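Long-range contacts in pseudopilin EpsI (Vibrio vulnificus, PDB 2RET), which probably serves as a minor pseudopilin of the type II secretion system, which exports proteases and toxins from the periplasm, and is represented here by its periplasmic domain: residues Thr48-Val53 and Ala72-Ser77; Ala65-Val70 and Ile79-Ser84; Leu35-Gly40 and Val53-Thr58. The protein carries 2 engineered substitutions. One frame throughout, in Å; residues are numbered along the deposited sequence.

Interaction 1 (Thr48-Val53 and Ala72-Ser77); sequences TWYWKV and ATTQAS. Engineered in segment 72-77: Thr73 (natural residue Glu), Thr74 (natural residue Lys).
Tyr50 sets its CG anti to its own carbonyl carbon (chi1 -62°) and turns its ring nearly perpendicular to the CA-CB-CG plane (chi2 -97°), so that one face lies over the backbone of the loop 72-77. The peptide joining Thr73 to Thr74 packs on that face, with Thr74 N about 4.0 Å above the ring plane and displaced toward the rim. At one flank of the ring Tyr50 CD2 lies 3.6 Å from Thr73 CA; at the other, Tyr50 CD1 meets Thr74 CG2 at 3.4 Å. Thr74, an engineered residue, presents this methyl because CG2 stands anti to the carbonyl carbon while OG1 takes the crowded position between N and C (chi1 50°). Thr73, also engineered, directs OG1 back into its own loop, where it accepts from Gln75 N at 3.1 Å; this is an ST turn, with a weaker bond from Ala76 N to the same oxygen.

No direct hydrogen bond joins the strand to the loop, and water does the polar work. One water donates to both Thr48 O and Ala72 O, 2.7 Å from each, and so reconciles two acceptors that face each other at 4.1 Å. Lys52, its chain bent at chi3, brings NZ to a second water at 3.1 Å, which lies within the loop's curve close to the carbonyl oxygens of Thr73 and Ala76. Tyr50 also pairs through its backbone with Ala71, just ahead of the loop, and Thr48 OG1 bonds to Glu43.

The contact is a surface patch in which an aromatic face covers a peptide, one water bridges two carbonyl oxygens and a second links Lys52 NZ to the loop. Lys52 NZ, itself 3.7 Å from Thr74 O, may add a modest attraction.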
ATOM      1  N   THR A  48     -12.219  15.421 -36.495  1.00 21.33           N
ATOM      2  CA  THR A  48     -13.261  14.890 -35.619  1.00 22.08           C
ATOM      3  C   THR A  48     -13.120  13.396 -35.480  1.00 22.03           C
ATOM      4  O   THR A  48     -13.152  12.680 -36.477  1.00 23.34           O
ATOM      5  CB  THR A  48     -14.687  15.175 -36.144  1.00 21.48           C
ATOM      6  OG1 THR A  48     -14.765  16.545 -36.456  1.00 22.46           O
ATOM      7  CG2 THR A  48     -15.732  14.880 -35.078  1.00 21.31           C
ATOM      8  N   TRP A  49     -12.988  12.936 -34.236  1.00 22.14           N
ATOM      9  CA  TRP A  49     -12.946  11.528 -33.909  1.00 22.03           C
ATOM     10  C   TRP A  49     -14.203  11.046 -33.179  1.00 21.70           C
ATOM     11  O   TRP A  49     -14.724  11.728 -32.326  1.00 21.93           O
ATOM     12  CB  TRP A  49     -11.735  11.252 -33.034  1.00 22.91           C
ATOM     13  CG  TRP A  49     -10.458  11.677 -33.621  1.00 22.48           C
ATOM     14  CD1 TRP A  49      -9.840  12.865 -33.434  1.00 24.43           C
ATOM     15  CD2 TRP A  49      -9.608  10.913 -34.474  1.00 22.72           C
ATOM     16  NE1 TRP A  49      -8.670  12.900 -34.125  1.00 25.48           N
ATOM     17  CE2 TRP A  49      -8.505  11.723 -34.789  1.00 21.61           C
ATOM     18  CE3 TRP A  49      -9.711   9.661 -35.058  1.00 22.94           C
ATOM     19  CZ2 TRP A  49      -7.478  11.305 -35.602  1.00 23.88           C
ATOM     20  CZ3 TRP A  49      -8.683   9.245 -35.898  1.00 25.03           C
ATOM     21  CH2 TRP A  49      -7.573  10.059 -36.137  1.00 23.76           C
ATOM     22  N   TYR A  50     -14.648   9.838 -33.489  1.00 20.85           N
ATOM     23  CA  TYR A  50     -15.883   9.299 -32.940  1.00 20.83           C
ATOM     24  C   TYR A  50     -15.574   8.170 -31.954  1.00 20.41           C
ATOM     25  O   TYR A  50     -15.141   7.091 -32.348  1.00 20.47           O
ATOM     26  CB  TYR A  50     -16.797   8.814 -34.053  1.00 21.06           C
ATOM     27  CG  TYR A  50     -17.208   9.931 -34.977  1.00 21.73           C
ATOM     28  CD1 TYR A  50     -18.422  10.584 -34.819  1.00 23.99           C
ATOM     29  CD2 TYR A  50     -16.362  10.354 -35.995  1.00 20.96           C
ATOM     30  CE1 TYR A  50     -18.776  11.638 -35.665  1.00 24.10           C
ATOM     31  CE2 TYR A  50     -16.707  11.393 -36.840  1.00 22.31           C
ATOM     32  CZ  TYR A  50     -17.904  12.023 -36.677  1.00 22.98           C
ATOM     33  OH  TYR A  50     -18.220  13.041 -37.529  1.00 22.94           O
ATOM     34  N   TRP A  51     -15.814   8.436 -30.670  1.00 19.78           N
ATOM     35  CA  TRP A  51     -15.513   7.489 -29.648  1.00 19.60           C
ATOM     36  C   TRP A  51     -16.767   6.768 -29.176  1.00 19.25           C
ATOM     37  O   TRP A  51     -17.876   7.245 -29.300  1.00 18.88           O
ATOM     38  CB  TRP A  51     -14.741   8.134 -28.484  1.00 19.85           C
ATOM     39  CG  TRP A  51     -15.460   9.256 -27.811  1.00 19.95           C
ATOM     40  CD1 TRP A  51     -15.303  10.578 -28.070  1.00 20.22           C
ATOM     41  CD2 TRP A  51     -16.462   9.161 -26.779  1.00 20.34           C
ATOM     42  NE1 TRP A  51     -16.131  11.319 -27.275  1.00 20.38           N
ATOM     43  CE2 TRP A  51     -16.859  10.483 -26.469  1.00 21.11           C
ATOM     44  CE3 TRP A  51     -17.065   8.091 -26.090  1.00 20.86           C
ATOM     45  CZ2 TRP A  51     -17.828  10.779 -25.482  1.00 19.87           C
ATOM     46  CZ3 TRP A  51     -18.053   8.384 -25.117  1.00 19.26           C
ATOM     47  CH2 TRP A  51     -18.413   9.721 -24.830  1.00 20.46           C
ATOM     48  N   LYS A  52     -16.548   5.589 -28.632  1.00 19.55           N
ATOM     49  CA  LYS A  52     -17.598   4.781 -28.064  1.00 20.71           C
ATOM     50  C   LYS A  52     -17.023   4.093 -26.837  1.00 20.32           C
ATOM     51  O   LYS A  52     -15.939   3.510 -26.899  1.00 20.18           O
ATOM     52  CB  LYS A  52     -18.039   3.704 -29.056  1.00 21.74           C
ATOM     53  CG  LYS A  52     -19.161   4.085 -29.928  1.00 25.14           C
ATOM     54  CD  LYS A  52     -19.404   3.050 -31.026  1.00 28.70           C
ATOM     55  CE  LYS A  52     -19.923   3.755 -32.298  1.00 31.58           C
ATOM     56  NZ  LYS A  52     -20.015   2.821 -33.461  1.00 33.09           N
ATOM     57  N   VAL A  53     -17.767   4.169 -25.737  1.00 20.60           N
ATOM     58  CA  VAL A  53     -17.535   3.370 -24.530  1.00 20.27           C
ATOM     59  C   VAL A  53     -18.568   2.234 -24.473  1.00 19.89           C
ATOM     60  O   VAL A  53     -19.757   2.473 -24.595  1.00 20.60           O
ATOM     61  CB  VAL A  53     -17.660   4.271 -23.294  1.00 20.31           C
ATOM     62  CG1 VAL A  53     -17.494   3.477 -22.002  1.00 18.25           C
ATOM     63  CG2 VAL A  53     -16.641   5.412 -23.407  1.00 20.61           C
ATOM     64  N   ALA A  72     -12.874   7.010 -37.338  1.00 18.40           N
ATOM     65  CA  ALA A  72     -12.885   8.193 -38.190  1.00 17.92           C
ATOM     66  C   ALA A  72     -14.299   8.653 -38.655  1.00 18.07           C
ATOM     67  O   ALA A  72     -14.500   9.797 -39.101  1.00 16.84           O
ATOM     68  CB  ALA A  72     -11.962   7.920 -39.362  1.00 18.71           C
ATOM     69  N   THR A  73     -15.290   7.773 -38.519  1.00 19.05           N
ATOM     70  CA  THR A  73     -16.701   8.121 -38.749  1.00 19.72           C
ATOM     71  C   THR A  73     -17.611   7.367 -37.790  1.00 20.48           C
ATOM     72  O   THR A  73     -17.153   6.498 -37.073  1.00 20.16           O
ATOM     73  CB  THR A  73     -17.210   7.767 -40.177  1.00 19.55           C
ATOM     74  OG1 THR A  73     -17.475   6.363 -40.233  1.00 19.76           O
ATOM     75  CG2 THR A  73     -16.215   8.182 -41.276  1.00 19.61           C
ATOM     76  N   THR A  74     -18.909   7.700 -37.822  1.00 22.41           N
ATOM     77  CA  THR A  74     -19.913   7.064 -36.974  1.00 24.18           C
ATOM     78  C   THR A  74     -20.160   5.600 -37.336  1.00 25.38           C
ATOM     79  O   THR A  74     -20.618   4.824 -36.476  1.00 25.37           O
ATOM     80  CB  THR A  74     -21.257   7.811 -36.987  1.00 24.14           C
ATOM     81  OG1 THR A  74     -21.668   8.068 -38.332  1.00 25.14           O
ATOM     82  CG2 THR A  74     -21.131   9.120 -36.238  1.00 25.82           C
ATOM     83  N   GLN A  75     -19.855   5.238 -38.592  1.00 26.34           N
ATOM     84  CA  GLN A  75     -20.071   3.878 -39.108  1.00 27.13           C
ATOM     85  C   GLN A  75     -18.771   3.050 -39.146  1.00 26.53           C
ATOM     86  O   GLN A  75     -18.823   1.825 -39.244  1.00 27.22           O
ATOM     87  CB  GLN A  75     -20.667   3.917 -40.539  1.00 27.55           C
ATOM     88  CG  GLN A  75     -21.906   4.798 -40.759  1.00 29.84           C
ATOM     89  CD  GLN A  75     -22.076   5.262 -42.251  1.00 34.44           C
ATOM     90  OE1 GLN A  75     -21.218   5.991 -42.805  1.00 36.94           O
ATOM     91  NE2 GLN A  75     -23.197   4.847 -42.893  1.00 34.58           N
ATOM     92  N   ALA A  76     -17.620   3.717 -39.127  1.00 25.79           N
ATOM     93  CA  ALA A  76     -16.340   3.077 -39.430  1.00 25.11           C
ATOM     94  C   ALA A  76     -15.881   2.132 -38.323  1.00 24.96           C
ATOM     95  O   ALA A  76     -16.212   2.333 -37.152  1.00 25.48           O
ATOM     96  CB  ALA A  76     -15.278   4.121 -39.665  1.00 24.58           C
ATOM     97  N   SER A  77     -15.117   1.110 -38.712  1.00 24.33           N
ATOM     98  CA  SER A  77     -14.395   0.285 -37.774  1.00 24.09           C
ATOM     99  C   SER A  77     -13.358   1.148 -37.082  1.00 23.48           C
ATOM    100  O   SER A  77     -12.766   2.036 -37.700  1.00 22.89           O
ATOM    101  CB  SER A  77     -13.701  -0.888 -38.467  1.00 24.19           C
ATOM    102  OG  SER A  77     -14.639  -1.688 -39.164  1.00 24.98           O
TER
HETATM  103  O   HOH W   1     -12.573  11.704 -38.895  1.00 24.37           O
HETATM  104  O   HOH W   2     -18.077   3.676 -35.707  1.00 47.83           O

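Interaction 2 (Ala65-Val70 and Ile79-Ser84); sequences AFDVSV and IITVRS
The last beta hairpin of this pilin-like domain joins strand 63-71 to strand 80-87 in antiparallel fashion, the short segments running at 163° to each other. Phe66-Ser84, Val68-Val82 and Val70-Ile80 are hydrogen-bonded pairs; Val68 N to Val82 O, at 2.9 Å, is among the straightest links. A classic beta bulge ends the ladder: Ile79 and Ile80 both face Val70, whose O takes Ile79 N at 2.7 Å and Ile80 N only weakly.

On the face carrying Asp67 and Arg83, a salt bridge spans a non-hydrogen-bonded pair. Arg83, CG anti to its backbone N and the chain bent at chi3, grips the carboxylate side-on. Its NH2 reaches the syn lone pair of Asp67 OD2 at 3.0 Å, while NE meets Asp67 OD1 at 3.1 Å from above the carboxylate plane, the two groups being tilted by 27°. Farther along, Thr81 OG1 rests 3.2 Å from Ser69 CB.

On the other face, Phe66 takes the crowded chi1 position (57°), which lays its ring against Ser84; Ser84 CB sits over the ring face, 4.1 Å from the centroid, as a CH-pi contact. Helix 8-30 packs on part of that face, Phe66 against Val28 and Met29, Val70 against Val20 and Ser84 against Met25. Strand 47-56 pairs with the far edge of strand 63-71.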
ATOM      1  N   ALA A  65     -15.307  -4.258 -16.708  1.00 23.60           N
ATOM      2  CA  ALA A  65     -14.472  -3.946 -17.850  1.00 22.78           C
ATOM      3  C   ALA A  65     -15.266  -3.055 -18.800  1.00 21.63           C
ATOM      4  O   ALA A  65     -16.476  -3.103 -18.833  1.00 20.38           O
ATOM      5  CB  ALA A  65     -14.017  -5.222 -18.558  1.00 22.04           C
ATOM      6  N   PHE A  66     -14.557  -2.224 -19.541  1.00 21.76           N
ATOM      7  CA  PHE A  66     -15.153  -1.465 -20.624  1.00 21.91           C
ATOM      8  C   PHE A  66     -14.125  -1.341 -21.711  1.00 22.15           C
ATOM      9  O   PHE A  66     -12.894  -1.463 -21.476  1.00 20.67           O
ATOM     10  CB  PHE A  66     -15.651  -0.079 -20.181  1.00 22.17           C
ATOM     11  CG  PHE A  66     -14.589   0.792 -19.565  1.00 23.75           C
ATOM     12  CD1 PHE A  66     -14.224   0.621 -18.223  1.00 26.14           C
ATOM     13  CD2 PHE A  66     -13.966   1.796 -20.306  1.00 24.26           C
ATOM     14  CE1 PHE A  66     -13.247   1.413 -17.647  1.00 25.68           C
ATOM     15  CE2 PHE A  66     -12.982   2.610 -19.735  1.00 25.40           C
ATOM     16  CZ  PHE A  66     -12.628   2.409 -18.396  1.00 26.70           C
ATOM     17  N   ASP A  67     -14.654  -1.131 -22.908  1.00 22.57           N
ATOM     18  CA  ASP A  67     -13.868  -0.844 -24.102  1.00 23.17           C
ATOM     19  C   ASP A  67     -14.136   0.582 -24.494  1.00 22.58           C
ATOM     20  O   ASP A  67     -15.273   1.052 -24.431  1.00 23.59           O
ATOM     21  CB  ASP A  67     -14.270  -1.741 -25.254  1.00 23.63           C
ATOM     22  CG  ASP A  67     -13.681  -3.127 -25.150  1.00 26.35           C
ATOM     23  OD1 ASP A  67     -12.547  -3.266 -24.625  1.00 32.01           O
ATOM     24  OD2 ASP A  67     -14.333  -4.077 -25.638  1.00 28.58           O
ATOM     25  N   VAL A  68     -13.067   1.270 -24.850  1.00 22.38           N
ATOM     26  CA  VAL A  68     -13.103   2.571 -25.488  1.00 21.78           C
ATOM     27  C   VAL A  68     -12.545   2.341 -26.907  1.00 22.24           C
ATOM     28  O   VAL A  68     -11.415   1.857 -27.077  1.00 21.43           O
ATOM     29  CB  VAL A  68     -12.231   3.608 -24.761  1.00 22.00           C
ATOM     30  CG1 VAL A  68     -12.309   4.994 -25.479  1.00 22.45           C
ATOM     31  CG2 VAL A  68     -12.645   3.745 -23.265  1.00 19.21           C
ATOM     32  N   SER A  69     -13.362   2.646 -27.911  1.00 22.31           N
ATOM     33  CA  SER A  69     -12.962   2.533 -29.310  1.00 22.64           C
ATOM     34  C   SER A  69     -13.121   3.895 -29.974  1.00 21.26           C
ATOM     35  O   SER A  69     -14.012   4.647 -29.618  1.00 21.92           O
ATOM     36  CB  SER A  69     -13.781   1.455 -30.020  1.00 22.78           C
ATOM     37  OG  SER A  69     -15.151   1.710 -29.906  1.00 27.90           O
ATOM     38  N   VAL A  70     -12.218   4.210 -30.901  1.00 20.10           N
ATOM     39  CA  VAL A  70     -12.161   5.494 -31.618  1.00 18.59           C
ATOM     40  C   VAL A  70     -12.023   5.199 -33.124  1.00 18.33           C
ATOM     41  O   VAL A  70     -11.226   4.368 -33.565  1.00 17.38           O
ATOM     42  CB  VAL A  70     -11.044   6.438 -31.075  1.00 18.79           C
ATOM     43  CG1 VAL A  70     -11.028   7.807 -31.814  1.00 16.15           C
ATOM     44  CG2 VAL A  70     -11.196   6.664 -29.544  1.00 16.05           C
ATOM     45  N   ILE A  79     -10.041   2.669 -35.304  1.00 22.29           N
ATOM     46  CA  ILE A  79      -8.620   2.689 -35.489  1.00 22.50           C
ATOM     47  C   ILE A  79      -8.027   2.030 -34.253  1.00 22.80           C
ATOM     48  O   ILE A  79      -7.098   1.252 -34.353  1.00 22.14           O
ATOM     49  CB  ILE A  79      -8.115   4.163 -35.660  1.00 22.40           C
ATOM     50  CG1 ILE A  79      -8.685   4.761 -36.950  1.00 24.42           C
ATOM     51  CG2 ILE A  79      -6.568   4.289 -35.584  1.00 20.04           C
ATOM     52  CD1 ILE A  79      -8.467   3.903 -38.202  1.00 24.83           C
ATOM     53  N   ILE A  80      -8.575   2.358 -33.087  1.00 24.04           N
ATOM     54  CA  ILE A  80      -8.066   1.832 -31.817  1.00 25.41           C
ATOM     55  C   ILE A  80      -9.192   1.397 -30.890  1.00 25.12           C
ATOM     56  O   ILE A  80     -10.239   2.019 -30.823  1.00 24.53           O
ATOM     57  CB  ILE A  80      -7.107   2.867 -31.127  1.00 25.60           C
ATOM     58  CG1 ILE A  80      -6.479   2.293 -29.844  1.00 26.63           C
ATOM     59  CG2 ILE A  80      -7.798   4.143 -30.884  1.00 25.67           C
ATOM     60  CD1 ILE A  80      -5.384   1.289 -30.113  1.00 28.46           C
ATOM     61  N   THR A  81      -8.975   0.271 -30.234  1.00 25.64           N
ATOM     62  CA  THR A  81      -9.812  -0.169 -29.139  1.00 26.34           C
ATOM     63  C   THR A  81      -8.909  -0.532 -27.961  1.00 26.19           C
ATOM     64  O   THR A  81      -7.907  -1.222 -28.137  1.00 25.57           O
ATOM     65  CB  THR A  81     -10.690  -1.376 -29.515  1.00 26.57           C
ATOM     66  OG1 THR A  81     -11.713  -0.956 -30.404  1.00 29.16           O
ATOM     67  CG2 THR A  81     -11.378  -1.933 -28.290  1.00 27.80           C
ATOM     68  N   VAL A  82      -9.290  -0.053 -26.768  1.00 26.53           N
ATOM     69  CA  VAL A  82      -8.582  -0.322 -25.524  1.00 26.05           C
ATOM     70  C   VAL A  82      -9.582  -0.749 -24.454  1.00 25.15           C
ATOM     71  O   VAL A  82     -10.607  -0.078 -24.222  1.00 23.27           O
ATOM     72  CB  VAL A  82      -7.770   0.902 -25.029  1.00 26.39           C
ATOM     73  CG1 VAL A  82      -6.998   0.563 -23.743  1.00 26.97           C
ATOM     74  CG2 VAL A  82      -6.796   1.379 -26.113  1.00 27.45           C
ATOM     75  N   ARG A  83      -9.240  -1.867 -23.806  1.00 25.10           N
ATOM     76  CA  ARG A  83     -10.019  -2.448 -22.691  1.00 25.05           C
ATOM     77  C   ARG A  83      -9.394  -2.038 -21.390  1.00 24.07           C
ATOM     78  O   ARG A  83      -8.182  -2.068 -21.257  1.00 23.88           O
ATOM     79  CB  ARG A  83     -10.043  -3.985 -22.755  1.00 25.48           C
ATOM     80  CG  ARG A  83     -10.891  -4.637 -21.649  1.00 26.61           C
ATOM     81  CD  ARG A  83     -11.328  -6.020 -22.066  1.00 27.10           C
ATOM     82  NE  ARG A  83     -12.230  -5.979 -23.212  1.00 29.90           N
ATOM     83  CZ  ARG A  83     -12.754  -7.051 -23.808  1.00 30.02           C
ATOM     84  NH1 ARG A  83     -12.488  -8.278 -23.370  1.00 30.28           N
ATOM     85  NH2 ARG A  83     -13.569  -6.893 -24.843  1.00 29.02           N
ATOM     86  N   SER A  84     -10.228  -1.661 -20.429  1.00 23.15           N
ATOM     87  CA  SER A  84      -9.768  -1.308 -19.103  1.00 22.55           C
ATOM     88  C   SER A  84     -10.657  -1.942 -18.070  1.00 21.33           C
ATOM     89  O   SER A  84     -11.739  -2.369 -18.378  1.00 19.85           O
ATOM     90  CB  SER A  84      -9.782   0.201 -18.917  1.00 22.55           C
ATOM     91  OG  SER A  84      -9.054   0.788 -19.950  1.00 22.95           O
TER

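Interaction 3 (Leu35-Gly40 and Val53-Thr58)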
ATOM      1  N   LEU A  35     -20.888   3.177 -15.185  1.00 25.41           N
ATOM      2  CA  LEU A  35     -20.352   2.610 -16.441  1.00 25.06           C
ATOM      3  C   LEU A  35     -21.518   2.161 -17.333  1.00 24.43           C
ATOM      4  O   LEU A  35     -22.290   1.278 -16.973  1.00 24.48           O
ATOM      5  CB  LEU A  35     -19.421   1.415 -16.141  1.00 25.19           C
ATOM      6  CG  LEU A  35     -18.292   1.024 -17.115  1.00 24.97           C
ATOM      7  CD1 LEU A  35     -18.399   1.723 -18.474  1.00 24.57           C
ATOM      8  CD2 LEU A  35     -16.940   1.300 -16.496  1.00 25.54           C
ATOM      9  N   LYS A  36     -21.644   2.783 -18.495  1.00 23.86           N
ATOM     10  CA  LYS A  36     -22.728   2.482 -19.423  1.00 23.22           C
ATOM     11  C   LYS A  36     -22.243   2.692 -20.846  1.00 21.77           C
ATOM     12  O   LYS A  36     -21.205   3.326 -21.066  1.00 21.50           O
ATOM     13  CB  LYS A  36     -23.956   3.361 -19.121  1.00 23.59           C
ATOM     14  CG  LYS A  36     -23.702   4.873 -19.237  1.00 24.77           C
ATOM     15  CD  LYS A  36     -24.796   5.705 -18.519  1.00 26.29           C
ATOM     16  CE  LYS A  36     -25.127   6.997 -19.272  1.00 26.78           C
ATOM     17  NZ  LYS A  36     -23.956   7.504 -20.093  1.00 27.47           N
ATOM     18  N   ALA A  37     -22.973   2.123 -21.801  1.00 20.52           N
ATOM     19  CA  ALA A  37     -22.734   2.383 -23.219  1.00 19.63           C
ATOM     20  C   ALA A  37     -22.941   3.877 -23.463  1.00 18.89           C
ATOM     21  O   ALA A  37     -23.967   4.454 -23.059  1.00 17.52           O
ATOM     22  CB  ALA A  37     -23.671   1.548 -24.111  1.00 19.26           C
ATOM     23  N   SER A  38     -21.926   4.499 -24.058  1.00 18.25           N
ATOM     24  CA  SER A  38     -21.999   5.901 -24.456  1.00 18.07           C
ATOM     25  C   SER A  38     -21.144   6.161 -25.690  1.00 17.32           C
ATOM     26  O   SER A  38     -20.348   5.316 -26.097  1.00 16.38           O
ATOM     27  CB  SER A  38     -21.555   6.804 -23.314  1.00 18.04           C
ATOM     28  OG  SER A  38     -20.283   6.400 -22.850  1.00 19.57           O
ATOM     29  N   ASN A  39     -21.337   7.333 -26.279  1.00 17.13           N
ATOM     30  CA  ASN A  39     -20.605   7.739 -27.471  1.00 17.67           C
ATOM     31  C   ASN A  39     -20.579   9.248 -27.681  1.00 17.71           C
ATOM     32  O   ASN A  39     -21.431  10.006 -27.178  1.00 17.18           O
ATOM     33  CB  ASN A  39     -21.182   7.071 -28.713  1.00 17.87           C
ATOM     34  CG  ASN A  39     -22.560   7.623 -29.088  1.00 19.08           C
ATOM     35  OD1 ASN A  39     -22.654   8.546 -29.891  1.00 21.22           O
ATOM     36  ND2 ASN A  39     -23.620   7.083 -28.485  1.00 16.93           N
ATOM     37  N   GLY A  40     -19.574   9.682 -28.427  1.00 17.76           N
ATOM     38  CA  GLY A  40     -19.480  11.078 -28.827  1.00 17.66           C
ATOM     39  C   GLY A  40     -18.336  11.336 -29.799  1.00 17.40           C
ATOM     40  O   GLY A  40     -17.800  10.414 -30.434  1.00 16.62           O
ATOM     41  N   VAL A  53     -17.767   4.169 -25.737  1.00 20.60           N
ATOM     42  CA  VAL A  53     -17.535   3.370 -24.530  1.00 20.27           C
ATOM     43  C   VAL A  53     -18.568   2.234 -24.473  1.00 19.89           C
ATOM     44  O   VAL A  53     -19.757   2.473 -24.595  1.00 20.60           O
ATOM     45  CB  VAL A  53     -17.660   4.271 -23.294  1.00 20.31           C
ATOM     46  CG1 VAL A  53     -17.494   3.477 -22.002  1.00 18.25           C
ATOM     47  CG2 VAL A  53     -16.641   5.412 -23.407  1.00 20.61           C
ATOM     48  N   ALA A  54     -18.088   1.005 -24.308  1.00 19.78           N
ATOM     49  CA  ALA A  54     -18.914  -0.202 -24.227  1.00 19.10           C
ATOM     50  C   ALA A  54     -18.506  -1.089 -23.031  1.00 18.88           C
ATOM     51  O   ALA A  54     -17.411  -1.647 -23.053  1.00 18.53           O
ATOM     52  CB  ALA A  54     -18.760  -1.021 -25.515  1.00 19.02           C
ATOM     53  N   PRO A  55     -19.393  -1.264 -22.023  1.00 19.01           N
ATOM     54  CA  PRO A  55     -19.188  -2.271 -20.963  1.00 19.21           C
ATOM     55  C   PRO A  55     -19.012  -3.670 -21.515  1.00 19.25           C
ATOM     56  O   PRO A  55     -19.572  -4.010 -22.542  1.00 19.03           O
ATOM     57  CB  PRO A  55     -20.464  -2.180 -20.120  1.00 19.11           C
ATOM     58  CG  PRO A  55     -20.988  -0.808 -20.396  1.00 19.54           C
ATOM     59  CD  PRO A  55     -20.637  -0.502 -21.799  1.00 19.14           C
ATOM     60  N   VAL A  56     -18.181  -4.440 -20.836  1.00 19.69           N
ATOM     61  CA  VAL A  56     -17.787  -5.757 -21.271  1.00 19.98           C
ATOM     62  C   VAL A  56     -18.245  -6.712 -20.211  1.00 20.75           C
ATOM     63  O   VAL A  56     -17.901  -6.529 -19.034  1.00 20.59           O
ATOM     64  CB  VAL A  56     -16.251  -5.880 -21.383  1.00 19.73           C
ATOM     65  CG1 VAL A  56     -15.857  -7.302 -21.673  1.00 18.76           C
ATOM     66  CG2 VAL A  56     -15.714  -4.949 -22.454  1.00 18.71           C
ATOM     67  N   ALA A  57     -19.008  -7.726 -20.634  1.00 21.84           N
ATOM     68  CA  ALA A  57     -19.454  -8.797 -19.744  1.00 22.78           C
ATOM     69  C   ALA A  57     -18.255  -9.526 -19.149  1.00 23.23           C
ATOM     70  O   ALA A  57     -17.267  -9.802 -19.847  1.00 23.36           O
ATOM     71  CB  ALA A  57     -20.374  -9.790 -20.492  1.00 22.88           C
ATOM     72  N   THR A  58     -18.340  -9.810 -17.856  1.00 23.88           N
ATOM     73  CA  THR A  58     -17.270 -10.494 -17.150  1.00 24.57           C
ATOM     74  C   THR A  58     -17.820 -11.781 -16.488  1.00 24.76           C
ATOM     75  O   THR A  58     -19.032 -11.931 -16.285  1.00 24.75           O
ATOM     76  CB  THR A  58     -16.570  -9.553 -16.122  1.00 24.58           C
ATOM     77  OG1 THR A  58     -17.348  -9.471 -14.922  1.00 26.32           O
ATOM     78  CG2 THR A  58     -16.379  -8.154 -16.688  1.00 23.89           C
TER
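Ser38 and Val53 form an antiparallel hydrogen-bonded pair with their CA atoms 5.1 Å apart, and residues 35-37, just before this pair, pass over Pro55. Ser38 N donates to Val53 O at 3.0 Å, in the carbonyl plane and on a lone pair. The return bond, Val53 N to Ser38 O at 2.8 Å, approaches from above the carbonyl plane. Ala37 CA adds a CA-H...O contact to Val53 O at 3.3 Å.

Val53 places CG1 anti to its backbone N (chi1 177°), and the two methyls divide the neighbourhood. CG1 turns to Leu35 CD1, 4.0 Å away, with Lys36 O close by; CG2 stays on the Ser38 side. Ser38 OG, in the crowded position between N and carbonyl carbon (chi1 53°), comes 3.4 Å from Val53 CB. Leu35 crosses Val53 at about a right angle and also slides antiparallel past Pro55, its CD1 touching Pro55 CG at 4.1 Å. The proline ring lies against the Lys36-Ala37 peptide, Pro55 CD being 3.5 Å from Ala37 N.

Leu35 and Val53 also meet Val28 of helix 8-30, and Leu35 reaches Phe66, which ties this corner to the hydrophobic layer beneath the sheet. Pro55 has no N-H to continue the ladder, consistent with the two bonds at Val53 giving way to apolar packing there.

From the N terminus the chain leaves helix 8-30 and reaches interaction 3, which closes the hairpin of strands 38-44 and 47-56. Interaction 1 opens within that loop and crosses interaction 3, sharing Val53 with it; it closes only when the loop 72-77 returns beside strand 47-56. Interaction 2, the hairpin of strands 63-71 and 80-87, begins after interaction 3 has closed, so these two are in series, but it crosses interaction 1. Strands 47-56 and 63-71 join the two hairpins, through Lys52 N to Ser69 O and Asp67 N to Ala54 O, into one four-stranded sheet lying against the helix.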